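Local coordinates for N-acetylneuraminate lyase (Fusobacterium nucleatum subsp. nucleatum ATCC 25586, PDB 5ZKA), which belongs to the dihydrodipicolinate synthetase family of lyases and aldolases and is built on a TIM barrel, at residues Ile48-Gly59 / Ala84-Gln93; Leu207-Gly217 / Ile233-Ile242. All coordinates share one frame; numbering follows the deposited sequence.

Interaction 1. Residues Ile48-Gly59 / Ala84-Gln93; sequences IDKMKVDGLYVG and AKDSVNLIAQ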
ATOM      1  N   ILE A  48     -19.525   5.099 -21.159  1.00 29.61           N
ATOM      2  CA  ILE A  48     -19.477   6.528 -21.449  1.00 28.53           C
ATOM      3  C   ILE A  48     -20.715   7.229 -20.896  1.00 37.99           C
ATOM      4  O   ILE A  48     -20.620   8.293 -20.269  1.00 34.67           O
ATOM      5  CB  ILE A  48     -19.336   6.761 -22.963  1.00 30.74           C
ATOM      6  CG1 ILE A  48     -18.022   6.171 -23.482  1.00 31.08           C
ATOM      7  CG2 ILE A  48     -19.445   8.245 -23.284  1.00 36.99           C
ATOM      8  CD1 ILE A  48     -17.965   6.109 -25.023  1.00 34.83           C
ATOM      9  N   ASP A  49     -21.896   6.657 -21.140  1.00 36.41           N
ATOM     10  CA  ASP A  49     -23.143   7.357 -20.848  1.00 34.63           C
ATOM     11  C   ASP A  49     -23.612   7.195 -19.406  1.00 37.43           C
ATOM     12  O   ASP A  49     -24.261   8.104 -18.873  1.00 38.96           O
ATOM     13  CB  ASP A  49     -24.267   6.879 -21.778  1.00 34.22           C
ATOM     14  CG  ASP A  49     -23.952   7.092 -23.257  1.00 42.73           C
ATOM     15  OD1 ASP A  49     -23.067   7.909 -23.591  1.00 43.65           O
ATOM     16  OD2 ASP A  49     -24.613   6.435 -24.094  1.00 40.59           O
ATOM     17  N   LYS A  50     -23.343   6.057 -18.770  1.00 33.35           N
ATOM     18  CA  LYS A  50     -23.865   5.802 -17.429  1.00 34.19           C
ATOM     19  C   LYS A  50     -22.795   5.804 -16.350  1.00 37.21           C
ATOM     20  O   LYS A  50     -23.018   6.365 -15.272  1.00 34.28           O
ATOM     21  CB  LYS A  50     -24.617   4.465 -17.397  1.00 33.37           C
ATOM     22  CG  LYS A  50     -25.819   4.399 -18.361  1.00 36.62           C
ATOM     23  CD  LYS A  50     -26.812   5.519 -18.113  1.00 40.25           C
ATOM     24  CE  LYS A  50     -27.884   5.546 -19.200  1.00 46.20           C
ATOM     25  NZ  LYS A  50     -28.874   6.660 -19.025  1.00 44.05           N
ATOM     26  N   MET A  51     -21.639   5.190 -16.603  1.00 35.74           N
ATOM     27  CA  MET A  51     -20.526   5.293 -15.664  1.00 30.58           C
ATOM     28  C   MET A  51     -19.830   6.644 -15.743  1.00 35.55           C
ATOM     29  O   MET A  51     -19.123   7.012 -14.801  1.00 37.35           O
ATOM     30  CB  MET A  51     -19.512   4.167 -15.906  1.00 28.01           C
ATOM     31  CG  MET A  51     -20.099   2.757 -15.768  1.00 33.17           C
ATOM     32  SD  MET A  51     -20.699   2.344 -14.093  1.00 33.06           S
ATOM     33  CE  MET A  51     -22.450   2.821 -14.182  1.00 30.30           C
ATOM     34  N   LYS A  52     -20.030   7.395 -16.829  1.00 31.54           N
ATOM     35  CA  LYS A  52     -19.433   8.724 -16.998  1.00 34.55           C
ATOM     36  C   LYS A  52     -17.911   8.690 -16.843  1.00 31.52           C
ATOM     37  O   LYS A  52     -17.303   9.632 -16.328  1.00 36.15           O
ATOM     38  CB  LYS A  52     -20.048   9.736 -16.025  1.00 38.46           C
ATOM     39  CG  LYS A  52     -21.531   9.968 -16.229  1.00 40.62           C
ATOM     40  CD  LYS A  52     -21.811  10.497 -17.609  1.00 39.99           C
ATOM     41  CE  LYS A  52     -23.242  11.038 -17.680  1.00 44.43           C
ATOM     42  NZ  LYS A  52     -23.519  11.706 -18.977  1.00 48.09           N
ATOM     43  N   VAL A  53     -17.283   7.606 -17.308  1.00 33.04           N
ATOM     44  CA  VAL A  53     -15.825   7.515 -17.224  1.00 31.94           C
ATOM     45  C   VAL A  53     -15.187   8.624 -18.052  1.00 31.46           C
ATOM     46  O   VAL A  53     -15.768   9.137 -19.017  1.00 34.04           O
ATOM     47  CB  VAL A  53     -15.298   6.150 -17.699  1.00 32.35           C
ATOM     48  CG1 VAL A  53     -15.822   5.034 -16.827  1.00 38.76           C
ATOM     49  CG2 VAL A  53     -15.648   5.942 -19.164  1.00 37.20           C
ATOM     50  N   ASP A  54     -13.987   9.015 -17.648  1.00 32.82           N
ATOM     51  CA  ASP A  54     -13.185   9.964 -18.405  1.00 34.33           C
ATOM     52  C   ASP A  54     -12.469   9.318 -19.585  1.00 35.16           C
ATOM     53  O   ASP A  54     -12.059  10.033 -20.502  1.00 34.38           O
ATOM     54  CB  ASP A  54     -12.150  10.620 -17.482  1.00 34.65           C
ATOM     55  CG  ASP A  54     -12.791  11.264 -16.266  1.00 35.84           C
ATOM     56  OD1 ASP A  54     -13.611  12.179 -16.465  1.00 37.39           O
ATOM     57  OD2 ASP A  54     -12.492  10.853 -15.121  1.00 31.57           O
ATOM     58  N   GLY A  55     -12.310   7.999 -19.586  1.00 29.29           N
ATOM     59  CA  GLY A  55     -11.568   7.357 -20.657  1.00 33.16           C
ATOM     60  C   GLY A  55     -11.849   5.873 -20.693  1.00 32.89           C
ATOM     61  O   GLY A  55     -12.455   5.309 -19.776  1.00 32.17           O
ATOM     62  N   LEU A  56     -11.417   5.248 -21.791  1.00 26.73           N
ATOM     63  CA  LEU A  56     -11.466   3.800 -21.942  1.00 26.18           C
ATOM     64  C   LEU A  56     -10.059   3.287 -22.211  1.00 30.01           C
ATOM     65  O   LEU A  56      -9.336   3.859 -23.034  1.00 29.05           O
ATOM     66  CB  LEU A  56     -12.407   3.379 -23.078  1.00 29.70           C
ATOM     67  CG  LEU A  56     -13.892   3.689 -22.868  1.00 34.40           C
ATOM     68  CD1 LEU A  56     -14.695   3.338 -24.112  1.00 34.73           C
ATOM     69  CD2 LEU A  56     -14.434   2.943 -21.651  1.00 32.07           C
ATOM     70  N   TYR A  57      -9.675   2.230 -21.496  1.00 25.39           N
ATOM     71  CA  TYR A  57      -8.420   1.522 -21.702  1.00 26.16           C
ATOM     72  C   TYR A  57      -8.740   0.249 -22.474  1.00 27.67           C
ATOM     73  O   TYR A  57      -9.337  -0.681 -21.926  1.00 28.37           O
ATOM     74  CB  TYR A  57      -7.776   1.219 -20.352  1.00 23.01           C
ATOM     75  CG  TYR A  57      -6.379   0.689 -20.405  1.00 26.72           C
ATOM     76  CD1 TYR A  57      -5.293   1.548 -20.512  1.00 25.36           C
ATOM     77  CD2 TYR A  57      -6.136  -0.674 -20.283  1.00 27.30           C
ATOM     78  CE1 TYR A  57      -3.991   1.053 -20.519  1.00 26.38           C
ATOM     79  CE2 TYR A  57      -4.847  -1.169 -20.291  1.00 24.74           C
ATOM     80  CZ  TYR A  57      -3.783  -0.302 -20.411  1.00 29.85           C
ATOM     81  OH  TYR A  57      -2.501  -0.805 -20.408  1.00 29.68           O
ATOM     82  N   VAL A  58      -8.390   0.226 -23.758  1.00 26.39           N
ATOM     83  CA  VAL A  58      -8.843  -0.816 -24.673  1.00 26.59           C
ATOM     84  C   VAL A  58      -7.706  -1.801 -24.902  1.00 29.43           C
ATOM     85  O   VAL A  58      -6.569  -1.396 -25.176  1.00 26.43           O
ATOM     86  CB  VAL A  58      -9.327  -0.217 -26.001  1.00 26.38           C
ATOM     87  CG1 VAL A  58      -9.900  -1.312 -26.892  1.00 28.66           C
ATOM     88  CG2 VAL A  58     -10.384   0.874 -25.739  1.00 32.63           C
ATOM     89  N   GLY A  59      -8.009  -3.091 -24.782  1.00 27.20           N
ATOM     90  CA  GLY A  59      -7.032  -4.126 -25.048  1.00 30.14           C
ATOM     91  C   GLY A  59      -6.191  -4.526 -23.860  1.00 34.88           C
ATOM     92  O   GLY A  59      -5.121  -5.112 -24.053  1.00 29.84           O
ATOM     93  N   ALA A  84     -16.897   5.000 -29.603  1.00 34.90           N
ATOM     94  CA  ALA A  84     -16.595   6.043 -28.628  1.00 35.24           C
ATOM     95  C   ALA A  84     -16.359   7.398 -29.281  1.00 44.32           C
ATOM     96  O   ALA A  84     -16.647   8.431 -28.661  1.00 42.64           O
ATOM     97  CB  ALA A  84     -15.372   5.650 -27.794  1.00 33.27           C
ATOM     98  N   LYS A  85     -15.836   7.412 -30.509  1.00 44.97           N
ATOM     99  CA  LYS A  85     -15.501   8.644 -31.243  1.00 45.93           C
ATOM    100  C   LYS A  85     -14.543   9.465 -30.381  1.00 48.31           C
ATOM    101  O   LYS A  85     -13.566   8.901 -29.858  1.00 47.09           O
ATOM    102  CB  LYS A  85     -16.797   9.328 -31.647  1.00 47.44           C
ATOM    103  CG  LYS A  85     -17.604   8.473 -32.611  1.00 51.03           C
ATOM    104  CD  LYS A  85     -18.840   9.166 -33.123  1.00 50.41           C
ATOM    105  CE  LYS A  85     -19.365   8.453 -34.359  1.00 57.65           C
ATOM    106  NZ  LYS A  85     -19.562   6.996 -34.110  1.00 54.66           N
ATOM    107  N   ASP A  86     -14.766  10.768 -30.201  1.00 47.53           N
ATOM    108  CA  ASP A  86     -13.907  11.608 -29.374  1.00 48.95           C
ATOM    109  C   ASP A  86     -14.590  12.042 -28.077  1.00 46.41           C
ATOM    110  O   ASP A  86     -14.255  13.088 -27.518  1.00 47.54           O
ATOM    111  CB  ASP A  86     -13.445  12.833 -30.166  1.00 48.42           C
ATOM    112  N   SER A  87     -15.545  11.250 -27.577  1.00 40.24           N
ATOM    113  CA  SER A  87     -16.267  11.639 -26.366  1.00 43.71           C
ATOM    114  C   SER A  87     -15.435  11.453 -25.102  1.00 39.58           C
ATOM    115  O   SER A  87     -15.602  12.208 -24.137  1.00 41.12           O
ATOM    116  CB  SER A  87     -17.565  10.840 -26.248  1.00 49.29           C
ATOM    117  OG  SER A  87     -17.301   9.450 -26.330  1.00 51.74           O
ATOM    118  N   VAL A  88     -14.557  10.450 -25.068  1.00 35.28           N
ATOM    119  CA  VAL A  88     -13.722  10.168 -23.909  1.00 32.45           C
ATOM    120  C   VAL A  88     -12.296   9.933 -24.393  1.00 35.57           C
ATOM    121  O   VAL A  88     -12.039   9.756 -25.587  1.00 33.47           O
ATOM    122  CB  VAL A  88     -14.229   8.949 -23.113  1.00 34.70           C
ATOM    123  CG1 VAL A  88     -15.632   9.221 -22.544  1.00 38.77           C
ATOM    124  CG2 VAL A  88     -14.262   7.720 -24.016  1.00 38.07           C
ATOM    125  N   ASN A  89     -11.358   9.944 -23.447  1.00 33.46           N
ATOM    126  CA  ASN A  89      -9.991   9.557 -23.778  1.00 34.11           C
ATOM    127  C   ASN A  89      -9.938   8.076 -24.126  1.00 36.51           C
ATOM    128  O   ASN A  89     -10.683   7.260 -23.577  1.00 35.69           O
ATOM    129  CB  ASN A  89      -9.041   9.818 -22.611  1.00 37.97           C
ATOM    130  CG  ASN A  89      -8.783  11.291 -22.373  1.00 41.43           C
ATOM    131  OD1 ASN A  89      -8.314  12.005 -23.256  1.00 45.47           O
ATOM    132  ND2 ASN A  89      -9.092  11.754 -21.162  1.00 40.11           N
ATOM    133  N   LEU A  90      -9.019   7.721 -25.022  1.00 31.62           N
ATOM    134  CA  LEU A  90      -8.798   6.326 -25.374  1.00 31.70           C
ATOM    135  C   LEU A  90      -7.316   6.008 -25.287  1.00 30.44           C
ATOM    136  O   LEU A  90      -6.493   6.744 -25.838  1.00 34.25           O
ATOM    137  CB  LEU A  90      -9.289   6.029 -26.788  1.00 27.18           C
ATOM    138  CG  LEU A  90     -10.781   6.162 -27.066  1.00 31.59           C
ATOM    139  CD1 LEU A  90     -11.014   5.929 -28.534  1.00 30.84           C
ATOM    140  CD2 LEU A  90     -11.545   5.155 -26.252  1.00 31.48           C
ATOM    141  N   ILE A  91      -6.989   4.900 -24.622  1.00 28.48           N
ATOM    142  CA  ILE A  91      -5.645   4.331 -24.609  1.00 26.43           C
ATOM    143  C   ILE A  91      -5.732   2.931 -25.200  1.00 32.12           C
ATOM    144  O   ILE A  91      -6.629   2.159 -24.839  1.00 31.29           O
ATOM    145  CB  ILE A  91      -5.051   4.274 -23.187  1.00 25.62           C
ATOM    146  CG1 ILE A  91      -4.945   5.669 -22.562  1.00 24.88           C
ATOM    147  CG2 ILE A  91      -3.654   3.572 -23.198  1.00 25.07           C
ATOM    148  CD1 ILE A  91      -4.710   5.620 -21.028  1.00 27.66           C
ATOM    149  N   ALA A  92      -4.806   2.599 -26.100  1.00 25.41           N
ATOM    150  CA  ALA A  92      -4.779   1.284 -26.723  1.00 24.30           C
ATOM    151  C   ALA A  92      -3.592   0.506 -26.176  1.00 25.81           C
ATOM    152  O   ALA A  92      -2.440   0.899 -26.391  1.00 26.41           O
ATOM    153  CB  ALA A  92      -4.690   1.405 -28.250  1.00 25.32           C
ATOM    154  N   GLN A  93      -3.871  -0.589 -25.470  1.00 24.35           N
ATOM    155  CA  GLN A  93      -2.821  -1.481 -24.981  1.00 23.25           C
ATOM    156  C   GLN A  93      -2.415  -2.429 -26.106  1.00 28.99           C
ATOM    157  O   GLN A  93      -3.239  -3.223 -26.573  1.00 29.85           O
ATOM    158  CB  GLN A  93      -3.322  -2.253 -23.761  1.00 27.15           C
ATOM    159  CG  GLN A  93      -2.216  -2.814 -22.855  1.00 30.42           C
ATOM    160  CD  GLN A  93      -1.524  -4.009 -23.458  1.00 29.85           C
ATOM    161  OE1 GLN A  93      -0.307  -4.140 -23.384  1.00 29.16           O
ATOM    162  NE2 GLN A  93      -2.298  -4.891 -24.066  1.00 29.11           N
TER

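Interaction 2. Residues Leu207-Gly217 / Ile233-Ile242; sequences LLPATVLGVDG and IFELAKNSKI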
ATOM      1  N   LEU A 207      -7.888   2.853  -4.435  1.00 22.63           N
ATOM      2  CA  LEU A 207      -7.957   4.129  -5.141  1.00 23.94           C
ATOM      3  C   LEU A 207      -7.739   5.307  -4.200  1.00 23.60           C
ATOM      4  O   LEU A 207      -7.034   6.263  -4.540  1.00 27.03           O
ATOM      5  CB  LEU A 207      -9.313   4.254  -5.843  1.00 21.88           C
ATOM      6  CG  LEU A 207      -9.579   5.548  -6.619  1.00 25.40           C
ATOM      7  CD1 LEU A 207      -8.483   5.807  -7.665  1.00 26.01           C
ATOM      8  CD2 LEU A 207     -10.939   5.455  -7.309  1.00 24.90           C
ATOM      9  N   LEU A 208      -8.324   5.259  -3.006  1.00 20.84           N
ATOM     10  CA  LEU A 208      -8.200   6.403  -2.103  1.00 25.29           C
ATOM     11  C   LEU A 208      -6.757   6.623  -1.653  1.00 24.29           C
ATOM     12  O   LEU A 208      -6.261   7.758  -1.785  1.00 25.32           O
ATOM     13  CB  LEU A 208      -9.160   6.240  -0.919  1.00 24.72           C
ATOM     14  CG  LEU A 208      -8.923   7.160   0.278  1.00 27.80           C
ATOM     15  CD1 LEU A 208      -9.005   8.629  -0.103  1.00 29.47           C
ATOM     16  CD2 LEU A 208      -9.957   6.831   1.349  1.00 25.18           C
ATOM     17  N   PRO A 209      -6.032   5.627  -1.130  1.00 24.33           N
ATOM     18  CA  PRO A 209      -4.636   5.902  -0.739  1.00 24.47           C
ATOM     19  C   PRO A 209      -3.761   6.325  -1.908  1.00 22.77           C
ATOM     20  O   PRO A 209      -2.862   7.158  -1.741  1.00 24.04           O
ATOM     21  CB  PRO A 209      -4.162   4.574  -0.126  1.00 27.43           C
ATOM     22  CG  PRO A 209      -5.167   3.541  -0.556  1.00 24.90           C
ATOM     23  CD  PRO A 209      -6.467   4.279  -0.711  1.00 23.81           C
ATOM     24  N   ALA A 210      -4.019   5.795  -3.103  1.00 23.22           N
ATOM     25  CA  ALA A 210      -3.279   6.235  -4.282  1.00 22.98           C
ATOM     26  C   ALA A 210      -3.588   7.686  -4.629  1.00 29.74           C
ATOM     27  O   ALA A 210      -2.691   8.442  -5.014  1.00 23.27           O
ATOM     28  CB  ALA A 210      -3.612   5.326  -5.466  1.00 23.55           C
ATOM     29  N   THR A 211      -4.860   8.094  -4.514  1.00 24.92           N
ATOM     30  CA  THR A 211      -5.221   9.464  -4.870  1.00 20.81           C
ATOM     31  C   THR A 211      -4.463  10.488  -4.025  1.00 22.30           C
ATOM     32  O   THR A 211      -4.012  11.517  -4.545  1.00 26.91           O
ATOM     33  CB  THR A 211      -6.735   9.658  -4.732  1.00 25.93           C
ATOM     34  OG1 THR A 211      -7.386   8.720  -5.597  1.00 28.54           O
ATOM     35  CG2 THR A 211      -7.131  11.065  -5.157  1.00 27.61           C
ATOM     36  N   VAL A 212      -4.294  10.230  -2.726  1.00 22.08           N
ATOM     37  CA  VAL A 212      -3.625  11.244  -1.909  1.00 23.81           C
ATOM     38  C   VAL A 212      -2.112  11.242  -2.092  1.00 25.61           C
ATOM     39  O   VAL A 212      -1.444  12.181  -1.630  1.00 28.78           O
ATOM     40  CB  VAL A 212      -3.990  11.091  -0.418  1.00 23.95           C
ATOM     41  CG1 VAL A 212      -5.524  11.137  -0.237  1.00 27.41           C
ATOM     42  CG2 VAL A 212      -3.390   9.813   0.186  1.00 21.47           C
ATOM     43  N   LEU A 213      -1.548  10.227  -2.749  1.00 26.44           N
ATOM     44  CA  LEU A 213      -0.162  10.266  -3.214  1.00 25.79           C
ATOM     45  C   LEU A 213      -0.028  10.922  -4.586  1.00 27.26           C
ATOM     46  O   LEU A 213       1.052  10.880  -5.180  1.00 32.13           O
ATOM     47  CB  LEU A 213       0.429   8.852  -3.271  1.00 20.65           C
ATOM     48  CG  LEU A 213       0.704   8.201  -1.907  1.00 25.19           C
ATOM     49  CD1 LEU A 213       1.302   6.817  -2.092  1.00 28.61           C
ATOM     50  CD2 LEU A 213       1.664   9.060  -1.077  1.00 27.15           C
ATOM     51  N   GLY A 214      -1.106  11.507  -5.112  1.00 23.92           N
ATOM     52  CA  GLY A 214      -1.016  12.350  -6.288  1.00 25.51           C
ATOM     53  C   GLY A 214      -1.110  11.659  -7.631  1.00 24.78           C
ATOM     54  O   GLY A 214      -0.674  12.243  -8.632  1.00 25.22           O
ATOM     55  N   VAL A 215      -1.679  10.450  -7.708  1.00 28.14           N
ATOM     56  CA  VAL A 215      -1.872   9.851  -9.037  1.00 27.62           C
ATOM     57  C   VAL A 215      -2.815  10.739  -9.865  1.00 29.36           C
ATOM     58  O   VAL A 215      -3.599  11.534  -9.334  1.00 25.13           O
ATOM     59  CB  VAL A 215      -2.402   8.407  -8.983  1.00 25.25           C
ATOM     60  CG1 VAL A 215      -1.412   7.482  -8.293  1.00 25.69           C
ATOM     61  CG2 VAL A 215      -3.758   8.354  -8.298  1.00 23.97           C
ATOM     62  N   ASP A 216      -2.686  10.632 -11.185  1.00 30.00           N
ATOM     63  CA  ASP A 216      -3.430  11.470 -12.121  1.00 23.58           C
ATOM     64  C   ASP A 216      -4.736  10.838 -12.550  1.00 26.14           C
ATOM     65  O   ASP A 216      -5.519  11.472 -13.265  1.00 29.21           O
ATOM     66  CB  ASP A 216      -2.554  11.770 -13.335  1.00 27.03           C
ATOM     67  CG  ASP A 216      -1.273  12.469 -12.939  1.00 33.59           C
ATOM     68  OD1 ASP A 216      -1.326  13.697 -12.721  1.00 35.97           O
ATOM     69  OD2 ASP A 216      -0.228  11.793 -12.807  1.00 27.72           O
ATOM     70  N   GLY A 217      -4.989   9.618 -12.102  1.00 27.84           N
ATOM     71  CA  GLY A 217      -6.201   8.919 -12.470  1.00 25.56           C
ATOM     72  C   GLY A 217      -6.080   7.463 -12.092  1.00 25.20           C
ATOM     73  O   GLY A 217      -5.234   7.089 -11.273  1.00 27.64           O
ATOM     74  N   ILE A 233     -14.757   8.954  -5.111  1.00 25.80           N
ATOM     75  CA  ILE A 233     -13.558   8.786  -4.277  1.00 26.81           C
ATOM     76  C   ILE A 233     -12.445   9.702  -4.768  1.00 31.39           C
ATOM     77  O   ILE A 233     -11.875  10.493  -4.003  1.00 29.95           O
ATOM     78  CB  ILE A 233     -13.097   7.319  -4.264  1.00 23.24           C
ATOM     79  CG1 ILE A 233     -14.139   6.399  -3.609  1.00 24.51           C
ATOM     80  CG2 ILE A 233     -11.723   7.200  -3.565  1.00 28.16           C
ATOM     81  CD1 ILE A 233     -13.903   4.893  -3.895  1.00 26.24           C
ATOM     82  N   PHE A 234     -12.147   9.623  -6.069  1.00 28.08           N
ATOM     83  CA  PHE A 234     -11.073  10.413  -6.672  1.00 27.48           C
ATOM     84  C   PHE A 234     -11.285  11.907  -6.439  1.00 35.35           C
ATOM     85  O   PHE A 234     -10.393  12.601  -5.942  1.00 33.24           O
ATOM     86  CB  PHE A 234     -11.010  10.093  -8.168  1.00 28.91           C
ATOM     87  CG  PHE A 234      -9.810  10.655  -8.873  1.00 30.42           C
ATOM     88  CD1 PHE A 234      -8.526  10.316  -8.472  1.00 27.37           C
ATOM     89  CD2 PHE A 234      -9.971  11.513  -9.958  1.00 37.93           C
ATOM     90  CE1 PHE A 234      -7.428  10.835  -9.131  1.00 31.34           C
ATOM     91  CE2 PHE A 234      -8.878  12.034 -10.626  1.00 36.81           C
ATOM     92  CZ  PHE A 234      -7.606  11.699 -10.213  1.00 31.51           C
ATOM     93  N   GLU A 235     -12.476  12.417  -6.774  1.00 30.40           N
ATOM     94  CA  GLU A 235     -12.720  13.853  -6.656  1.00 29.23           C
ATOM     95  C   GLU A 235     -12.757  14.298  -5.201  1.00 33.59           C
ATOM     96  O   GLU A 235     -12.209  15.353  -4.857  1.00 35.32           O
ATOM     97  CB  GLU A 235     -14.028  14.236  -7.350  1.00 32.65           C
ATOM     98  N   LEU A 236     -13.418  13.526  -4.337  1.00 28.75           N
ATOM     99  CA  LEU A 236     -13.512  13.936  -2.940  1.00 34.22           C
ATOM    100  C   LEU A 236     -12.137  13.972  -2.284  1.00 30.38           C
ATOM    101  O   LEU A 236     -11.855  14.866  -1.480  1.00 31.60           O
ATOM    102  CB  LEU A 236     -14.439  13.001  -2.171  1.00 32.20           C
ATOM    103  CG  LEU A 236     -15.919  13.061  -2.539  1.00 31.27           C
ATOM    104  CD1 LEU A 236     -16.590  11.781  -2.071  1.00 33.46           C
ATOM    105  CD2 LEU A 236     -16.574  14.271  -1.919  1.00 36.67           C
ATOM    106  N   ALA A 237     -11.275  13.007  -2.608  1.00 29.31           N
ATOM    107  CA  ALA A 237      -9.966  12.948  -1.961  1.00 29.99           C
ATOM    108  C   ALA A 237      -9.055  14.087  -2.409  1.00 36.80           C
ATOM    109  O   ALA A 237      -8.189  14.520  -1.637  1.00 33.88           O
ATOM    110  CB  ALA A 237      -9.291  11.594  -2.224  1.00 31.53           C
ATOM    111  N   LYS A 238      -9.225  14.581  -3.638  1.00 33.33           N
ATOM    112  CA  LYS A 238      -8.469  15.737  -4.112  1.00 31.43           C
ATOM    113  C   LYS A 238      -9.036  17.071  -3.631  1.00 41.65           C
ATOM    114  O   LYS A 238      -8.454  18.117  -3.944  1.00 40.81           O
ATOM    115  CB  LYS A 238      -8.424  15.755  -5.648  1.00 32.23           C
ATOM    116  CG  LYS A 238      -7.827  14.526  -6.314  1.00 43.00           C
ATOM    117  CD  LYS A 238      -8.455  14.307  -7.695  1.00 56.26           C
ATOM    118  CE  LYS A 238      -8.004  15.345  -8.692  1.00 65.51           C
ATOM    119  NZ  LYS A 238      -6.603  15.727  -8.403  1.00 68.46           N
ATOM    120  N   ASN A 239     -10.152  17.079  -2.901  1.00 36.18           N
ATOM    121  CA  ASN A 239     -10.851  18.332  -2.621  1.00 36.60           C
ATOM    122  C   ASN A 239     -11.310  18.403  -1.172  1.00 37.85           C
ATOM    123  O   ASN A 239     -12.403  18.901  -0.876  1.00 42.73           O
ATOM    124  CB  ASN A 239     -12.039  18.527  -3.564  1.00 40.44           C
ATOM    125  CG  ASN A 239     -11.607  18.845  -4.983  1.00 47.31           C
ATOM    126  OD1 ASN A 239     -11.265  19.991  -5.294  1.00 48.98           O
ATOM    127  ND2 ASN A 239     -11.632  17.836  -5.860  1.00 43.38           N
ATOM    128  N   SER A 240     -10.468  17.913  -0.254  1.00 42.85           N
ATOM    129  CA  SER A 240     -10.616  18.139   1.192  1.00 40.19           C
ATOM    130  C   SER A 240     -11.877  17.495   1.755  1.00 41.16           C
ATOM    131  O   SER A 240     -12.526  18.038   2.654  1.00 38.79           O
ATOM    132  CB  SER A 240     -10.577  19.631   1.529  1.00 45.59           C
ATOM    133  OG  SER A 240      -9.489  20.267   0.876  1.00 49.77           O
ATOM    134  N   LYS A 241     -12.211  16.312   1.244  1.00 40.33           N
ATOM    135  CA  LYS A 241     -13.341  15.535   1.740  1.00 33.12           C
ATOM    136  C   LYS A 241     -12.902  14.079   1.945  1.00 35.27           C
ATOM    137  O   LYS A 241     -13.467  13.129   1.398  1.00 34.87           O
ATOM    138  CB  LYS A 241     -14.528  15.670   0.790  1.00 33.66           C
ATOM    139  CG  LYS A 241     -15.160  17.071   0.846  1.00 42.45           C
ATOM    140  CD  LYS A 241     -16.123  17.333  -0.298  1.00 51.70           C
ATOM    141  CE  LYS A 241     -17.567  17.133   0.137  1.00 66.31           C
ATOM    142  NZ  LYS A 241     -18.532  17.415  -0.971  1.00 72.16           N
ATOM    143  N   ILE A 242     -11.867  13.908   2.764  1.00 32.13           N
ATOM    144  CA  ILE A 242     -11.290  12.576   2.949  1.00 30.38           C
ATOM    145  C   ILE A 242     -12.263  11.660   3.677  1.00 32.24           C
ATOM    146  O   ILE A 242     -12.403  10.479   3.333  1.00 29.01           O
ATOM    147  CB  ILE A 242      -9.950  12.673   3.696  1.00 35.24           C
ATOM    148  CG1 ILE A 242      -8.935  13.424   2.854  1.00 40.60           C
ATOM    149  CG2 ILE A 242      -9.422  11.281   4.019  1.00 35.09           C
ATOM    150  CD1 ILE A 242      -8.494  12.641   1.660  1.00 38.23           C
TER

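Interaction 1. Residues Ile48-Gly59 / Ala84-Gln93
Tyr57 and Gln93 meet at the closely packed, buried end of this strand pair. The ring crosses Gln93 and Ile91 at a slant, OH 3.2 Å from Gln93 CG and CE1 3.7 Å from Ile91 CG2. Gln93 CG points opposite the backbone N (chi1 -159°), and a bend at chi2 swings the amide so that NE2 donates to Gly59 O over 2.8 Å. That acceptor lies close to the amide plane of Gln93, whose OE1 is held by Gly95 N and Val120 N, fixing the amide's rotation. Tyr57 OH is hydrogen-bonded to Ser118 OG. Between Asp54 and Gln93 five backbone hydrogen bonds join strands 55-58 and 89-93 in parallel, neighbouring staves of the TIM barrel connected through helix 70-84 as a beta-alpha-beta unit. On the face opposite Tyr57 and Ile91, Leu90 CD2 packs against Leu56 CB at 3.7 Å, where Leu90 meets helix 70-84 and Leu56 meets helix 37-49. The far end is looser and reaches solvent: Ile48 CG1 slants past Val88 CG1 at 4.0 Å, and its CD1 touches Ala84 CB and the exposed Ser87. Across the type II' turn Ser87 N and OG both donate to Ala84 O, OG at 2.6 Å in the carbonyl plane.

Interaction 2. Residues Leu207-Gly217 / Ile233-Ile242
Thr211 and Phe234 show how a small polar side chain can be packed between two helices without spending its hydroxyl on the neighbour. Helix 207-212 and the end of helix 223-237 meet at -39°, their short axes 9.2 Å apart, and no hydrogen bond crosses between the segments. Thr211 CB lies about equally far from Ala237 CB and Phe234 CD1. The methyl CG2, anti to the backbone N, then reaches into the interface, touching Ala237 CB at 3.7 Å and also meeting Phe234 CD1 and Lys238 CG. The other branch, OG1 (chi1 -59°), turns back to its own helix and donates to Leu207 O over 2.7 Å, approaching from above the carbonyl plane; the same oxygen accepts from Thr211 N. This internal bond satisfies the hydroxyl while OG1 sits at the edge of the Phe234 ring, 3.5 Å from CD1. Val215 O lies at that edge too, near CE1, and CZ reaches Asp216 O and Gly217 N. Over one ring face lies Lys238 CD, 3.6 Å above the plane and near its centre. Nearer the start of both segments, Ile233 CG2 packs on Leu208 CB at 3.8 Å, and Leu208 CD1 meets Ala237 CB. Val212 CG1 touches Ile242 CD1, and both residues also pack against apolar side chains of the neighbouring subunit. Asp216, whose OD2 takes a hydrogen bond from Ile199 N and forms a salt bridge with Arg191, leads the chain into strand 217-220. The outer helix 223-237 that follows this strand comes back to pack on helix 207-212, the helix before it, as successive helices do around the shell of a TIM barrel.

Read from the N terminus, the chain closes interaction 1 first, when strand 89-93 comes to lie beside strand 55-58 after the excursion through helix 70-84. Interaction 2 comes much later: strand 217-220 and most of helix 223-237 form the loop that brings residues 233-242 back to residues 207-217. The two loops are in series, neither nested nor crossed. Interaction 1 joins strands of the inner barrel wall, whereas interaction 2 joins helices of the outer layer. Their centres lie about 21 Å apart and their nearest atoms about 6 Å, without touching. Strand 20-24 stands between strands 55-58 and 217-220 in the sheet, linking the two regions.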